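Local coordinates for thioredoxin domain-containing protein (Sinorhizobium meliloti, PDB 3U5R) that is of unknown function but belongs to the AhpC/TSA family of thioredoxin-like proteins, which suggests an antioxidant or other oxidoreductase activity, at residues F41-A46 and Q133-A138; L76-L81 and K119-G124; E112-E117 and F125-D130; P145-Y150 and G160-A165. One frame throughout, in Å; residues are numbered along the deposited sequence.

Contact 1: residues F41-A46 and Q133-A138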
loop_
_atom_site.group_PDB
_atom_site.type_symbol
_atom_site.label_atom_id
_atom_site.label_comp_id
_atom_site.label_asym_id
_atom_site.label_seq_id
_atom_site.Cartn_x
_atom_site.Cartn_y
_atom_site.Cartn_z
ATOM N N PHE A 41 -2.450 12.843 5.691
ATOM C CA PHE A 41 -3.842 12.354 5.719
ATOM C C PHE A 41 -4.215 12.236 7.180
ATOM O O PHE A 41 -3.349 12.319 8.067
ATOM C CB PHE A 41 -3.930 10.945 5.074
ATOM C CG PHE A 41 -2.875 9.955 5.620
ATOM C CD1 PHE A 41 -3.081 9.270 6.809
ATOM C CD2 PHE A 41 -1.681 9.752 4.943
ATOM C CE1 PHE A 41 -2.115 8.368 7.307
ATOM C CE2 PHE A 41 -0.687 8.892 5.434
ATOM C CZ PHE A 41 -0.916 8.191 6.643
ATOM N N VAL A 42 -5.492 12.005 7.443
ATOM C CA VAL A 42 -5.941 11.554 8.761
ATOM C C VAL A 42 -6.978 10.479 8.457
ATOM O O VAL A 42 -7.946 10.743 7.752
ATOM C CB VAL A 42 -6.516 12.725 9.580
ATOM C CG1 VAL A 42 -7.493 13.537 8.725
ATOM C CG2 VAL A 42 -7.181 12.221 10.836
ATOM N N LEU A 43 -6.787 9.253 8.959
ATOM C CA LEU A 43 -7.656 8.141 8.507
ATOM C C LEU A 43 -7.836 7.180 9.667
ATOM O O LEU A 43 -6.938 7.024 10.452
ATOM C CB LEU A 43 -6.928 7.348 7.389
ATOM C CG LEU A 43 -6.889 8.002 5.991
ATOM C CD1 LEU A 43 -6.094 7.122 5.105
ATOM C CD2 LEU A 43 -8.207 8.249 5.311
ATOM N N PRO A 44 -8.973 6.480 9.724
ATOM C CA PRO A 44 -9.278 5.693 10.897
ATOM C C PRO A 44 -9.013 4.191 10.633
ATOM O O PRO A 44 -9.188 3.754 9.493
ATOM C CB PRO A 44 -10.770 5.904 11.076
ATOM C CG PRO A 44 -11.313 6.112 9.563
ATOM C CD PRO A 44 -10.136 6.822 8.890
ATOM N N ASP A 45 -8.675 3.440 11.676
ATOM C CA ASP A 45 -8.673 2.001 11.626
ATOM C C ASP A 45 -10.019 1.464 12.138
ATOM O O ASP A 45 -10.984 2.264 12.450
ATOM C CB ASP A 45 -7.431 1.370 12.325
ATOM C CG ASP A 45 -7.490 1.419 13.850
ATOM O OD1 ASP A 45 -8.518 1.869 14.423
ATOM O OD2 ASP A 45 -6.489 0.986 14.488
ATOM N N ALA A 46 -10.173 0.144 12.198
ATOM C CA ALA A 46 -11.569 -0.350 12.398
ATOM C C ALA A 46 -11.961 -0.227 13.860
ATOM O O ALA A 46 -13.140 -0.485 14.220
ATOM C CB ALA A 46 -11.704 -1.823 11.978
ATOM N N GLN A 133 -12.314 9.109 -0.218
ATOM C CA GLN A 133 -11.341 8.892 -1.334
ATOM C C GLN A 133 -10.466 10.077 -1.565
ATOM O O GLN A 133 -9.738 10.095 -2.543
ATOM C CB GLN A 133 -12.031 8.429 -2.656
ATOM C CG GLN A 133 -13.184 7.452 -2.332
ATOM C CD GLN A 133 -13.822 6.849 -3.560
ATOM O OE1 GLN A 133 -14.303 7.583 -4.410
ATOM N NE2 GLN A 133 -13.812 5.503 -3.669
ATOM N N SER A 134 -10.477 11.055 -0.653
ATOM C CA SER A 134 -9.569 12.228 -0.835
ATOM C C SER A 134 -8.084 11.774 -0.749
ATOM O O SER A 134 -7.244 12.267 -1.461
ATOM C CB SER A 134 -9.854 13.313 0.222
ATOM O OG SER A 134 -9.418 12.851 1.492
ATOM N N VAL A 135 -7.756 10.796 0.095
ATOM C CA VAL A 135 -6.351 10.393 0.152
ATOM C C VAL A 135 -5.914 9.630 -1.132
ATOM O O VAL A 135 -4.883 9.959 -1.672
ATOM C CB VAL A 135 -6.037 9.591 1.466
ATOM C CG1 VAL A 135 -4.586 9.124 1.497
ATOM C CG2 VAL A 135 -6.490 10.476 2.726
ATOM N N ALA A 136 -6.690 8.659 -1.606
ATOM C CA ALA A 136 -6.358 8.000 -2.855
ATOM C C ALA A 136 -6.125 9.072 -3.962
ATOM O O ALA A 136 -5.183 8.986 -4.760
ATOM C CB ALA A 136 -7.511 7.027 -3.255
ATOM N N LYS A 137 -6.997 10.081 -4.000
ATOM C CA LYS A 137 -6.824 11.154 -5.011
ATOM C C LYS A 137 -5.580 11.999 -4.829
ATOM O O LYS A 137 -4.875 12.293 -5.825
ATOM C CB LYS A 137 -8.048 12.086 -5.024
ATOM C CG LYS A 137 -9.330 11.501 -5.529
ATOM C CD LYS A 137 -10.357 12.710 -5.720
ATOM C CE LYS A 137 -11.792 12.352 -5.353
ATOM N NZ LYS A 137 -12.623 13.612 -5.152
ATOM N N ALA A 138 -5.234 12.340 -3.572
ATOM C CA ALA A 138 -3.993 13.113 -3.321
ATOM C C ALA A 138 -2.712 12.332 -3.662
ATOM O O ALA A 138 -1.751 12.942 -4.088
ATOM C CB ALA A 138 -3.912 13.646 -1.813
#

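Contact 2: residues L76-L81 and K119-G124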
loop_
_atom_site.group_PDB
_atom_site.type_symbol
_atom_site.label_atom_id
_atom_site.label_comp_id
_atom_site.label_asym_id
_atom_site.label_seq_id
_atom_site.Cartn_x
_atom_site.Cartn_y
_atom_site.Cartn_z
ATOM N N LEU A 76 -3.884 -12.418 -4.225
ATOM C CA LEU A 76 -2.586 -13.028 -4.544
ATOM C C LEU A 76 -1.420 -12.763 -3.534
ATOM O O LEU A 76 -0.621 -13.677 -3.238
ATOM C CB LEU A 76 -2.144 -12.587 -5.943
ATOM C CG LEU A 76 -0.831 -13.179 -6.430
ATOM C CD1 LEU A 76 -0.927 -14.664 -6.885
ATOM C CD2 LEU A 76 -0.356 -12.298 -7.575
ATOM N N ILE A 77 -1.270 -11.533 -3.027
ATOM C CA ILE A 77 -0.061 -11.168 -2.302
ATOM C C ILE A 77 -0.381 -10.931 -0.815
ATOM O O ILE A 77 0.435 -10.438 -0.057
ATOM C CB ILE A 77 0.523 -9.874 -2.857
ATOM C CG1 ILE A 77 -0.557 -8.771 -2.720
ATOM C CG2 ILE A 77 0.926 -10.038 -4.302
ATOM C CD1 ILE A 77 -0.011 -7.400 -3.051
ATOM N N ARG A 78 -1.575 -11.211 -0.369
ATOM C CA ARG A 78 -1.964 -10.841 0.961
ATOM C C ARG A 78 -1.153 -11.509 2.090
ATOM O O ARG A 78 -0.694 -10.863 2.985
ATOM C CB ARG A 78 -3.470 -10.942 1.092
ATOM C CG ARG A 78 -4.036 -11.428 2.312
ATOM C CD ARG A 78 -5.187 -12.392 1.993
ATOM N NE ARG A 78 -6.425 -11.756 1.641
ATOM C CZ ARG A 78 -7.505 -12.371 1.216
ATOM N NH1 ARG A 78 -7.529 -13.664 1.022
ATOM N NH2 ARG A 78 -8.563 -11.664 0.961
ATOM N N GLU A 79 -0.918 -12.783 1.959
ATOM C CA GLU A 79 -0.088 -13.461 2.906
ATOM C C GLU A 79 1.367 -12.914 2.883
ATOM O O GLU A 79 1.963 -12.744 3.870
ATOM C CB GLU A 79 -0.154 -14.947 2.655
ATOM C CG GLU A 79 -1.519 -15.563 2.928
ATOM C CD GLU A 79 -2.575 -15.338 1.810
ATOM O OE1 GLU A 79 -2.260 -14.867 0.686
ATOM O OE2 GLU A 79 -3.764 -15.647 2.091
ATOM N N ALA A 80 1.886 -12.673 1.703
ATOM C CA ALA A 80 3.195 -12.129 1.505
ATOM C C ALA A 80 3.344 -10.726 2.040
ATOM O O ALA A 80 4.313 -10.402 2.549
ATOM C CB ALA A 80 3.575 -12.191 0.131
ATOM N N LEU A 81 2.331 -9.937 1.911
ATOM C CA LEU A 81 2.408 -8.581 2.398
ATOM C C LEU A 81 2.471 -8.551 3.933
ATOM O O LEU A 81 3.201 -7.747 4.523
ATOM C CB LEU A 81 1.171 -7.847 1.918
ATOM C CG LEU A 81 1.010 -6.378 2.342
ATOM C CD1 LEU A 81 2.247 -5.597 1.847
ATOM C CD2 LEU A 81 -0.306 -5.823 1.668
ATOM N N LYS A 119 -7.569 -9.215 11.230
ATOM C CA LYS A 119 -7.515 -10.432 12.100
ATOM C C LYS A 119 -7.327 -11.689 11.262
ATOM O O LYS A 119 -6.568 -12.565 11.647
ATOM C CB LYS A 119 -8.839 -10.606 12.874
ATOM C CG LYS A 119 -9.362 -9.348 13.548
ATOM C CD LYS A 119 -10.552 -9.712 14.469
ATOM C CE LYS A 119 -10.693 -8.725 15.636
ATOM N NZ LYS A 119 -9.967 -9.235 16.872
ATOM N N ALA A 120 -8.012 -11.791 10.121
ATOM C CA ALA A 120 -8.004 -13.059 9.347
ATOM C C ALA A 120 -6.632 -13.290 8.724
ATOM O O ALA A 120 -6.171 -14.433 8.657
ATOM C CB ALA A 120 -9.074 -13.048 8.250
ATOM N N TYR A 121 -5.955 -12.216 8.286
ATOM C CA TYR A 121 -4.683 -12.388 7.594
ATOM C C TYR A 121 -3.455 -11.947 8.394
ATOM O O TYR A 121 -2.346 -11.973 7.867
ATOM C CB TYR A 121 -4.747 -11.789 6.169
ATOM C CG TYR A 121 -5.824 -12.464 5.400
ATOM C CD1 TYR A 121 -5.620 -13.759 4.892
ATOM C CD2 TYR A 121 -7.066 -11.883 5.257
ATOM C CE1 TYR A 121 -6.635 -14.447 4.249
ATOM C CE2 TYR A 121 -8.081 -12.542 4.599
ATOM C CZ TYR A 121 -7.846 -13.840 4.089
ATOM O OH TYR A 121 -8.829 -14.520 3.423
ATOM N N GLY A 122 -3.653 -11.566 9.647
ATOM C CA GLY A 122 -2.524 -11.281 10.556
ATOM C C GLY A 122 -1.781 -9.968 10.179
ATOM O O GLY A 122 -0.559 -9.864 10.318
ATOM N N TYR A 123 -2.516 -8.972 9.690
ATOM C CA TYR A 123 -1.830 -7.727 9.268
ATOM C C TYR A 123 -1.302 -7.012 10.520
ATOM O O TYR A 123 -2.104 -6.546 11.326
ATOM C CB TYR A 123 -2.876 -6.825 8.563
ATOM C CG TYR A 123 -3.269 -7.221 7.144
ATOM C CD1 TYR A 123 -2.548 -8.200 6.415
ATOM C CD2 TYR A 123 -4.271 -6.560 6.502
ATOM C CE1 TYR A 123 -2.850 -8.493 5.055
ATOM C CE2 TYR A 123 -4.629 -6.871 5.147
ATOM C CZ TYR A 123 -3.922 -7.833 4.444
ATOM O OH TYR A 123 -4.290 -8.101 3.122
ATOM N N GLY A 124 0.013 -6.907 10.670
ATOM C CA GLY A 124 0.581 -6.145 11.762
ATOM C C GLY A 124 0.571 -4.612 11.551
ATOM O O GLY A 124 0.754 -3.843 12.496
#

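Contact 3: residues E112-E117 and F125-D130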
loop_
_atom_site.group_PDB
_atom_site.type_symbol
_atom_site.label_atom_id
_atom_site.label_comp_id
_atom_site.label_asym_id
_atom_site.label_seq_id
_atom_site.Cartn_x
_atom_site.Cartn_y
_atom_site.Cartn_z
ATOM N N GLU A 112 -15.615 -2.124 8.640
ATOM C CA GLU A 112 -15.817 -3.308 9.441
ATOM C C GLU A 112 -15.113 -4.523 8.816
ATOM O O GLU A 112 -14.463 -5.231 9.498
ATOM C CB GLU A 112 -17.324 -3.554 9.596
ATOM C CG GLU A 112 -17.740 -4.666 10.462
ATOM C CD GLU A 112 -17.564 -5.989 9.808
ATOM O OE1 GLU A 112 -17.988 -6.162 8.666
ATOM O OE2 GLU A 112 -16.946 -6.857 10.416
ATOM N N ARG A 113 -15.242 -4.690 7.508
ATOM C CA ARG A 113 -14.547 -5.712 6.752
ATOM C C ARG A 113 -13.019 -5.519 6.779
ATOM O O ARG A 113 -12.281 -6.429 6.884
ATOM C CB ARG A 113 -15.086 -5.843 5.348
ATOM C CG ARG A 113 -16.408 -6.561 5.263
ATOM C CD ARG A 113 -16.326 -7.988 5.652
ATOM N NE ARG A 113 -16.771 -8.153 7.021
ATOM C CZ ARG A 113 -16.535 -9.199 7.803
ATOM N NH1 ARG A 113 -15.877 -10.227 7.365
ATOM N NH2 ARG A 113 -16.946 -9.211 9.039
ATOM N N VAL A 114 -12.595 -4.281 6.712
ATOM C CA VAL A 114 -11.206 -3.993 6.799
ATOM C C VAL A 114 -10.709 -4.518 8.133
ATOM O O VAL A 114 -9.729 -5.169 8.175
ATOM C CB VAL A 114 -10.948 -2.493 6.709
ATOM C CG1 VAL A 114 -9.698 -2.139 7.421
ATOM C CG2 VAL A 114 -10.948 -2.016 5.284
ATOM N N GLY A 115 -11.444 -4.256 9.212
ATOM C CA GLY A 115 -11.096 -4.809 10.526
ATOM C C GLY A 115 -11.082 -6.357 10.565
ATOM O O GLY A 115 -10.185 -6.961 11.184
ATOM N N ALA A 116 -12.051 -6.985 9.901
ATOM C CA ALA A 116 -12.037 -8.444 9.852
ATOM C C ALA A 116 -10.792 -8.893 8.997
ATOM O O ALA A 116 -10.139 -9.893 9.344
ATOM C CB ALA A 116 -13.358 -8.979 9.208
ATOM N N GLU A 117 -10.458 -8.193 7.903
ATOM C CA GLU A 117 -9.223 -8.621 7.132
ATOM C C GLU A 117 -7.987 -8.645 7.988
ATOM O O GLU A 117 -7.190 -9.562 7.831
ATOM C CB GLU A 117 -8.760 -7.672 6.000
ATOM C CG GLU A 117 -9.412 -7.632 4.689
ATOM C CD GLU A 117 -9.297 -8.888 3.857
ATOM O OE1 GLU A 117 -8.328 -9.077 3.036
ATOM O OE2 GLU A 117 -10.267 -9.654 4.018
ATOM N N PHE A 125 0.351 -4.175 10.333
ATOM C CA PHE A 125 0.424 -2.714 9.992
ATOM C C PHE A 125 -0.985 -2.113 10.091
ATOM O O PHE A 125 -1.990 -2.837 9.989
ATOM C CB PHE A 125 0.914 -2.544 8.558
ATOM C CG PHE A 125 0.261 -3.501 7.594
ATOM C CD1 PHE A 125 0.859 -4.696 7.286
ATOM C CD2 PHE A 125 -0.961 -3.183 6.998
ATOM C CE1 PHE A 125 0.276 -5.604 6.359
ATOM C CE2 PHE A 125 -1.574 -4.072 6.036
ATOM C CZ PHE A 125 -0.954 -5.323 5.760
ATOM N N PRO A 126 -1.063 -0.803 10.310
ATOM C CA PRO A 126 -2.405 -0.260 10.280
ATOM C C PRO A 126 -3.080 -0.378 8.860
ATOM O O PRO A 126 -2.445 -0.104 7.821
ATOM C CB PRO A 126 -2.188 1.208 10.706
ATOM C CG PRO A 126 -0.665 1.482 10.300
ATOM C CD PRO A 126 -0.026 0.193 10.693
ATOM N N TYR A 127 -4.358 -0.778 8.843
ATOM C CA TYR A 127 -5.123 -0.880 7.632
ATOM C C TYR A 127 -6.330 -0.002 7.805
ATOM O O TYR A 127 -7.216 -0.278 8.610
ATOM C CB TYR A 127 -5.485 -2.362 7.401
ATOM C CG TYR A 127 -6.184 -2.672 6.125
ATOM C CD1 TYR A 127 -6.212 -1.756 5.042
ATOM C CD2 TYR A 127 -6.868 -3.888 5.980
ATOM C CE1 TYR A 127 -6.916 -2.078 3.860
ATOM C CE2 TYR A 127 -7.536 -4.222 4.786
ATOM C CZ TYR A 127 -7.554 -3.336 3.752
ATOM O OH TYR A 127 -8.269 -3.673 2.605
ATOM N N LEU A 128 -6.367 1.068 7.031
ATOM C CA LEU A 128 -7.285 2.167 7.305
ATOM C C LEU A 128 -8.302 2.337 6.228
ATOM O O LEU A 128 -8.041 2.009 5.072
ATOM C CB LEU A 128 -6.450 3.440 7.348
ATOM C CG LEU A 128 -5.262 3.295 8.303
ATOM C CD1 LEU A 128 -4.440 4.578 8.307
ATOM C CD2 LEU A 128 -5.732 2.932 9.779
ATOM N N LYS A 129 -9.442 2.926 6.561
ATOM C CA LYS A 129 -10.452 3.218 5.531
ATOM C C LYS A 129 -10.389 4.668 5.043
ATOM O O LYS A 129 -10.466 5.574 5.886
ATOM C CB LYS A 129 -11.845 2.962 6.060
ATOM C CG LYS A 129 -12.938 3.201 4.986
ATOM C CD LYS A 129 -12.971 2.039 4.027
ATOM C CE LYS A 129 -13.814 2.463 2.812
ATOM N NZ LYS A 129 -13.556 1.386 1.811
ATOM N N ASP A 130 -10.309 4.897 3.705
ATOM C CA ASP A 130 -10.338 6.284 3.102
ATOM C C ASP A 130 -11.736 6.529 2.479
ATOM O O ASP A 130 -11.886 6.443 1.262
ATOM C CB ASP A 130 -9.161 6.416 2.100
ATOM C CG ASP A 130 -9.213 7.639 1.176
ATOM O OD1 ASP A 130 -9.649 8.722 1.579
ATOM O OD2 ASP A 130 -8.754 7.502 -0.001
#

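Contact 4: residues P145-Y150 and G160-A165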
loop_
_atom_site.group_PDB
_atom_site.type_symbol
_atom_site.label_atom_id
_atom_site.label_comp_id
_atom_site.label_asym_id
_atom_site.label_seq_id
_atom_site.Cartn_x
_atom_site.Cartn_y
_atom_site.Cartn_z
ATOM N N PRO A 145 -3.307 -3.619 -5.959
ATOM C CA PRO A 145 -2.555 -2.879 -4.979
ATOM C C PRO A 145 -1.767 -1.781 -5.679
ATOM O O PRO A 145 -1.327 -1.975 -6.826
ATOM C CB PRO A 145 -1.566 -3.892 -4.479
ATOM C CG PRO A 145 -1.260 -4.788 -5.726
ATOM C CD PRO A 145 -2.565 -4.785 -6.490
ATOM N N ASP A 146 -1.556 -0.649 -4.997
ATOM C CA ASP A 146 -0.711 0.450 -5.540
ATOM C C ASP A 146 0.273 0.834 -4.445
ATOM O O ASP A 146 -0.159 1.253 -3.362
ATOM C CB ASP A 146 -1.608 1.664 -5.891
ATOM C CG ASP A 146 -1.045 2.491 -7.043
ATOM O OD1 ASP A 146 0.181 2.400 -7.296
ATOM O OD2 ASP A 146 -1.847 3.176 -7.703
ATOM N N PHE A 147 1.562 0.583 -4.651
ATOM C CA PHE A 147 2.552 0.781 -3.599
ATOM C C PHE A 147 3.399 2.032 -3.792
ATOM O O PHE A 147 3.981 2.224 -4.875
ATOM C CB PHE A 147 3.526 -0.410 -3.598
ATOM C CG PHE A 147 2.854 -1.749 -3.308
ATOM C CD1 PHE A 147 2.581 -2.116 -1.985
ATOM C CD2 PHE A 147 2.550 -2.658 -4.348
ATOM C CE1 PHE A 147 1.982 -3.359 -1.692
ATOM C CE2 PHE A 147 1.946 -3.911 -4.049
ATOM C CZ PHE A 147 1.654 -4.244 -2.710
ATOM N N PHE A 148 3.514 2.862 -2.747
ATOM C CA PHE A 148 4.324 4.086 -2.828
ATOM C C PHE A 148 5.325 4.018 -1.668
ATOM O O PHE A 148 4.901 4.049 -0.499
ATOM C CB PHE A 148 3.428 5.336 -2.618
ATOM C CG PHE A 148 2.332 5.572 -3.668
ATOM C CD1 PHE A 148 1.148 4.830 -3.696
ATOM C CD2 PHE A 148 2.456 6.631 -4.591
ATOM C CE1 PHE A 148 0.167 5.066 -4.654
ATOM C CE2 PHE A 148 1.470 6.918 -5.512
ATOM C CZ PHE A 148 0.299 6.151 -5.567
ATOM N N LEU A 149 6.637 3.939 -1.939
ATOM C CA LEU A 149 7.610 3.898 -0.898
ATOM C C LEU A 149 8.308 5.284 -0.791
ATOM O O LEU A 149 8.805 5.782 -1.824
ATOM C CB LEU A 149 8.710 2.836 -1.195
ATOM C CG LEU A 149 9.790 2.624 -0.113
ATOM C CD1 LEU A 149 9.168 2.021 1.205
ATOM C CD2 LEU A 149 10.808 1.715 -0.675
ATOM N N TYR A 150 8.413 5.794 0.444
ATOM C CA TYR A 150 9.059 7.067 0.771
ATOM C C TYR A 150 10.288 6.860 1.653
ATOM O O TYR A 150 10.314 5.949 2.501
ATOM C CB TYR A 150 8.084 7.975 1.505
ATOM C CG TYR A 150 6.896 8.238 0.629
ATOM C CD1 TYR A 150 6.930 9.272 -0.318
ATOM C CD2 TYR A 150 5.748 7.405 0.708
ATOM C CE1 TYR A 150 5.831 9.522 -1.137
ATOM C CE2 TYR A 150 4.643 7.601 -0.177
ATOM C CZ TYR A 150 4.715 8.667 -1.080
ATOM O OH TYR A 150 3.662 8.873 -1.960
ATOM N N GLY A 160 5.592 1.111 -7.705
ATOM C CA GLY A 160 5.387 0.029 -8.683
ATOM C C GLY A 160 5.032 -1.292 -8.003
ATOM O O GLY A 160 4.533 -1.318 -6.879
ATOM N N GLN A 161 5.251 -2.359 -8.749
ATOM C CA GLN A 161 4.828 -3.725 -8.393
ATOM C C GLN A 161 5.508 -4.229 -7.115
ATOM O O GLN A 161 6.678 -3.866 -6.709
ATOM C CB GLN A 161 5.105 -4.669 -9.602
ATOM C CG GLN A 161 6.594 -5.061 -9.759
ATOM C CD GLN A 161 6.812 -5.992 -10.984
ATOM O OE1 GLN A 161 5.896 -6.232 -11.741
ATOM N NE2 GLN A 161 7.992 -6.483 -11.153
ATOM N N PHE A 162 4.812 -5.105 -6.429
ATOM C CA PHE A 162 5.398 -5.786 -5.238
ATOM C C PHE A 162 6.498 -6.724 -5.748
ATOM O O PHE A 162 7.616 -6.889 -5.150
ATOM C CB PHE A 162 4.211 -6.529 -4.564
ATOM C CG PHE A 162 4.536 -7.226 -3.277
ATOM C CD1 PHE A 162 4.968 -6.506 -2.162
ATOM C CD2 PHE A 162 4.326 -8.617 -3.156
ATOM C CE1 PHE A 162 5.256 -7.170 -0.930
ATOM C CE2 PHE A 162 4.588 -9.316 -1.951
ATOM C CZ PHE A 162 5.039 -8.589 -0.803
ATOM N N ASP A 163 6.184 -7.390 -6.860
ATOM C CA ASP A 163 7.141 -8.260 -7.567
ATOM C C ASP A 163 6.450 -8.676 -8.853
ATOM O O ASP A 163 5.371 -8.145 -9.169
ATOM C CB ASP A 163 7.443 -9.518 -6.725
ATOM C CG ASP A 163 6.131 -10.270 -6.316
ATOM O OD1 ASP A 163 5.080 -10.148 -7.044
ATOM O OD2 ASP A 163 6.140 -10.990 -5.277
ATOM N N ASP A 164 6.994 -9.673 -9.549
ATOM C CA ASP A 164 6.558 -9.988 -10.935
ATOM C C ASP A 164 5.307 -10.926 -10.923
ATOM O O ASP A 164 4.787 -11.283 -12.004
ATOM C CB ASP A 164 7.699 -10.722 -11.739
ATOM C CG ASP A 164 8.887 -9.799 -12.182
ATOM O OD1 ASP A 164 8.639 -8.618 -12.541
ATOM O OD2 ASP A 164 10.101 -10.296 -12.256
ATOM N N ALA A 165 4.863 -11.385 -9.745
ATOM C CA ALA A 165 3.741 -12.336 -9.682
ATOM C C ALA A 165 2.422 -11.657 -10.079
ATOM O O ALA A 165 2.119 -10.471 -9.683
ATOM C CB ALA A 165 3.632 -12.973 -8.283
HETATM O O HOH W 1 2.076 0.798 -7.392
#

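Contact 1: residues F41-A46 and Q133-A138
The ring of Phe41 leads away from Val135 toward Leu53, and only its root carbon CB meets the helix. Phe41 CB lies 3.5 Å from Val135 CG2. The cause is the first torsion of Phe41 (chi1 49°), which puts CG between the backbone N and the carbonyl carbon and swings the ring off the helix. Leu43, two residues on, meets Val135 tip to tip, with Leu43 CD2 3.8 Å from Val135 CG2. One methyl, Val135 CG2, therefore takes both neighbours. The other branch stands further off, Val135 CG1 being 4.1 Å from Phe41 CB. The contact is buried and apolar, and no hydrogen bond crosses it. Ile98 of strand 93-99 touches both Leu43 and Val135 and extends the apolar cluster into the main sheet. The first turn of the helix is held separately, as Asp130 accepts from the backbone N of Val135 and of Ala136. Strand 43-44 pairs with 50-51 in a small antiparallel ladder, the kind of N-terminal hairpin that peroxiredoxin-like proteins add to the thioredoxin fold.

Contact 2: residues L76-L81 and K119-G124
Arg78 lies flat on Tyr121, and this is the tight part. The guanidinium and the ring are stacked with their planes 16° apart. Arg78 CZ sits 3.7 Å from the centroid of the Tyr121 ring, a cation-pi contact. Arg78 CD stands over the middle of the same face, 3.3 Å from the centroid of Tyr121, a CH-pi contact. The Arg78 chain bends at chi2 and chi3, which lays it along the ring from CG to the guanidinium. Tyr123 supports the arginine from its other end: its OH touches Arg78 CG at 3.4 Å, and the two side chains cross at about a right angle. The looser, more exposed side belongs to Glu79. Its OE2 comes no nearer than 3.8 Å to Tyr121 CE1, and its carboxylate stands almost upright to the ring. Replacing Tyr121 by an alanine would probably leave the guanidinium without its aromatic bed and free to turn. Arg78 NH1 is 2.9 Å from Tyr121 OH, but the angle is too poor for a hydrogen bond. A weak, long ion pair links Arg78 to Glu117. The positive group is held mainly by an aromatic face, and nearby carboxylates may help to balance its charge.

Contact 3: residues E112-E117 and F125-D130
Tyr127 meets the helix first, through Val114. Val114 CG1 lies over one face of the ring, toward the rim, 3.9 Å from the centroid of Tyr127 and 20° off the ring normal, a CH-pi contact. The same methyl reaches the backbone, with Val114 CG1 3.3 Å from Tyr127 O. Glu117 comes in at the ring edge, its CB 3.9 Å from Tyr127 CE2. Tyr127 CG is anti to the backbone N (chi1 -175°), which lays the ring alongside the helix. Its hydroxyl hydrogen-bonds to Asn69 OD1 and Asn99 ND2. A leucine in place of Tyr127 would probably leave both asparagines without this partner and take the flat face from Val114. Next, Leu128 points away from the helix and packs on Phe51. Lys129 runs past the helix; this buried residue bonds through NZ to Asn101 O, Glu109 O and Asn99 OD1. Asp130 closes the segment and receives Ser100 OG. Helix 111-121 is the crossover of a beta-alpha-beta unit, packed here on the second strand, 127-129. Helix and strand meet mainly through side-chain carbons, with no hydrogen bond between them, while the polar ends of Tyr127 and Lys129 bond to other parts of the chain.

Contact 4: residues P145-Y150 and G160-A165
A bound water sits between Phe147 and Gly160 and is gripped from both segments. It accepts from Phe147 N at 2.8 Å. Asp146 OD1 is 2.5 Å from the water oxygen, and Gly160 O is 3.3 Å from it. Directly between the chains, Gly160 N gives a weak, bent hydrogen bond to Phe147 O, 3.4 Å long. That carbonyl also takes His159 ND1. The backbone angles of Gly160 would press a CB against the preceding carbonyl, which calls for glycine here. Strand 146-150 lies next to the edge strand 156-160 of the central sheet, and the two run antiparallel. The cis peptide before Pro145, at the entry to strand 146-150, is a feature of the thioredoxin fold. Past the edge strand the chain brings Phe162 against Phe147. Phe162 CG is anti to the backbone N (chi1 -176°), and Phe162 CB itself lies 3.5 Å from Phe147 CE2. The two rings are near parallel, 26° apart, but slid so far that they barely overlap. Leu178 of helix 176-186 touches both phenylalanines. Further on, the loop is tied by its own bonds. Ala165 N gives to Asp163 OD1 at 3.0 Å, an Asx turn. Gln161 NE2 gives to Asp164 OD1 at 2.6 Å, reaching that oxygen from above the carboxylate plane, and it also serves Asp177.

Overall arrangement
Contacts 1, 2 and 3 all join parts of the AhpC/TSA region. Contact 1 spans the longest stretch of chain, and contacts 2 and 3 fall within that span. Their segments alternate along the sequence, and both use helix 111-121. Contact 4 comes later. The centres of contacts 1 and 3 are 12 Å apart, as are those of contacts 2 and 3. Contact 1 touches contact 3 through the backbone of Pro44 and Lys129. Contact 2 meets contact 4 where Ile77 and Ala80 pack on Phe147 and Phe162. Contacts 3 and 4 reach opposite edge regions of the five-stranded sheet, centres 19 Å apart. All four lie around one thioredoxin-like core, at the sheet, its helices and its loops.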